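Local coordinates for protein phytanoyl-CoA dioxygenase (Streptomyces malaysiense, PDB 6ZYL) that catalyses the beta-hydroxylation of thioholgamide as a non-heme monooxygenase, probably using iron and 2-oxoglutarate, at residues N113-P118 and R145-L150. Numbering follows the deposited sequence.
Sequences NLFIRP and RVWVAL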
# COMPACT_ATOMS: atom_id res chain seq x y z
N ASN A 113 0.33 1.34 -4.19
CA ASN A 113 1.76 1.40 -4.43
C ASN A 113 2.23 0.07 -5.01
O ASN A 113 1.81 -0.99 -4.55
CB ASN A 113 2.55 1.68 -3.14
CG ASN A 113 2.61 3.16 -2.81
OD1 ASN A 113 3.49 3.87 -3.28
ND2 ASN A 113 1.68 3.61 -1.98
N LEU A 114 3.11 0.14 -6.00
CA LEU A 114 3.87 -1.01 -6.46
C LEU A 114 5.24 -0.96 -5.81
O LEU A 114 5.98 0.02 -6.00
CB LEU A 114 3.99 -1.03 -7.99
CG LEU A 114 2.97 -1.89 -8.74
CD1 LEU A 114 3.09 -1.64 -10.24
CD2 LEU A 114 3.14 -3.36 -8.42
N PHE A 115 5.57 -1.98 -5.03
CA PHE A 115 6.88 -2.11 -4.39
C PHE A 115 7.57 -3.30 -5.05
O PHE A 115 7.27 -4.45 -4.75
CB PHE A 115 6.74 -2.30 -2.88
CG PHE A 115 6.19 -1.10 -2.17
CD1 PHE A 115 6.72 0.16 -2.38
CD2 PHE A 115 5.12 -1.23 -1.30
CE1 PHE A 115 6.21 1.26 -1.72
CE2 PHE A 115 4.61 -0.13 -0.64
CZ PHE A 115 5.15 1.12 -0.85
N ILE A 116 8.49 -3.00 -5.97
CA ILE A 116 9.17 -4.02 -6.76
C ILE A 116 10.65 -3.99 -6.39
O ILE A 116 11.29 -2.94 -6.46
CB ILE A 116 8.98 -3.79 -8.27
CG1 ILE A 116 7.49 -3.82 -8.62
CG2 ILE A 116 9.74 -4.84 -9.07
CD1 ILE A 116 7.16 -3.15 -9.94
N ARG A 117 11.18 -5.15 -6.00
CA ARG A 117 12.60 -5.30 -5.73
C ARG A 117 13.18 -6.24 -6.78
O ARG A 117 13.00 -7.47 -6.68
CB ARG A 117 12.83 -5.85 -4.32
CG ARG A 117 12.29 -4.90 -3.25
CD ARG A 117 12.73 -5.29 -1.86
NE ARG A 117 14.00 -4.67 -1.48
CZ ARG A 117 14.12 -3.44 -1.00
NH1 ARG A 117 13.04 -2.69 -0.82
NH2 ARG A 117 15.32 -2.97 -0.69
N PRO A 118 13.85 -5.73 -7.81
CA PRO A 118 14.26 -6.59 -8.93
C PRO A 118 15.36 -7.55 -8.51
O PRO A 118 15.95 -7.46 -7.43
CB PRO A 118 14.75 -5.61 -10.00
CG PRO A 118 15.02 -4.33 -9.28
CD PRO A 118 14.32 -4.34 -7.95
N ARG A 145 -2.73 -0.88 5.83
CA ARG A 145 -2.13 -1.09 4.51
C ARG A 145 -2.15 -2.59 4.21
O ARG A 145 -1.63 -3.39 4.99
CB ARG A 145 -0.71 -0.55 4.45
CG ARG A 145 -0.00 -0.87 3.14
CD ARG A 145 1.27 -0.05 2.97
NE ARG A 145 0.98 1.36 2.70
CZ ARG A 145 1.90 2.25 2.34
NH1 ARG A 145 3.16 1.89 2.22
NH2 ARG A 145 1.54 3.51 2.11
N VAL A 146 -2.75 -2.96 3.09
CA VAL A 146 -2.78 -4.34 2.61
C VAL A 146 -1.64 -4.51 1.62
O VAL A 146 -1.60 -3.84 0.58
CB VAL A 146 -4.14 -4.69 1.98
CG1 VAL A 146 -4.11 -6.11 1.43
CG2 VAL A 146 -5.25 -4.51 3.00
N TRP A 147 -0.72 -5.41 1.94
CA TRP A 147 0.51 -5.65 1.18
C TRP A 147 0.34 -6.98 0.46
O TRP A 147 0.54 -8.05 1.04
CB TRP A 147 1.69 -5.66 2.15
CG TRP A 147 3.06 -5.57 1.56
CD1 TRP A 147 3.63 -4.48 0.98
CD2 TRP A 147 4.05 -6.60 1.56
NE1 TRP A 147 4.92 -4.78 0.60
CE2 TRP A 147 5.20 -6.07 0.94
CE3 TRP A 147 4.07 -7.93 2.01
CZ2 TRP A 147 6.36 -6.82 0.76
CZ3 TRP A 147 5.23 -8.67 1.83
CH2 TRP A 147 6.36 -8.11 1.21
N VAL A 148 -0.06 -6.91 -0.81
CA VAL A 148 -0.41 -8.09 -1.59
C VAL A 148 0.83 -8.62 -2.29
O VAL A 148 1.53 -7.87 -2.99
CB VAL A 148 -1.52 -7.78 -2.60
CG1 VAL A 148 -1.88 -9.03 -3.39
CG2 VAL A 148 -2.74 -7.21 -1.90
N ALA A 149 1.10 -9.91 -2.13
CA ALA A 149 2.23 -10.57 -2.77
C ALA A 149 1.82 -11.02 -4.17
O ALA A 149 1.00 -11.93 -4.33
CB ALA A 149 2.71 -11.76 -1.94
N LEU A 150 2.39 -10.37 -5.19
CA LEU A 150 2.17 -10.82 -6.56
C LEU A 150 3.14 -11.93 -6.94
O LEU A 150 2.81 -12.79 -7.76
CB LEU A 150 2.30 -9.64 -7.53
CG LEU A 150 1.27 -8.53 -7.37
CD1 LEU A 150 1.43 -7.48 -8.47
CD2 LEU A 150 -0.15 -9.08 -7.36
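The ring of Phe115 reaches across to two residues of strand 145-149, Arg145 and Trp147. Its CZ atom lies 3.7 Å from NH1 of Arg145, which sits at the edge of the ring near its plane, not over a face; ring and guanidinium planes are 38° apart. With CG anti to the backbone N and beside the carbonyl carbon (chi1 -166°), the Trp147 indole leans toward strand 113-117 and presents its NE1-CD1 edge. Phe115 CD2 lies near the indole plane, 4.0 Å from Trp147 NE1, which stands obliquely to the phenyl ring. Asn113 adds its CB over one face of that ring, toward the rim, while its ND2 makes a van der Waals approach, donor to donor, to Arg145 NH2 at 4.1 Å. The two strands belong to one sheet of the double-stranded beta-helix (jelly-roll) core of PhyH-family oxygenases, separated by strand 229-237, antiparallel to both; these four side chains meet on one face of it. Asp235 of that strand, the guanidinium's strongest partner, forms a salt bridge with Arg145 NE. A tartaric acid molecule, probably from the crystallisation liquor, accepts a hydrogen bond from Trp147 NE1. On the other face, where Leu114 also packs on helix 46-66, Leu114 CD2 and Leu150 CD1 meet loosely at 4.5 Å.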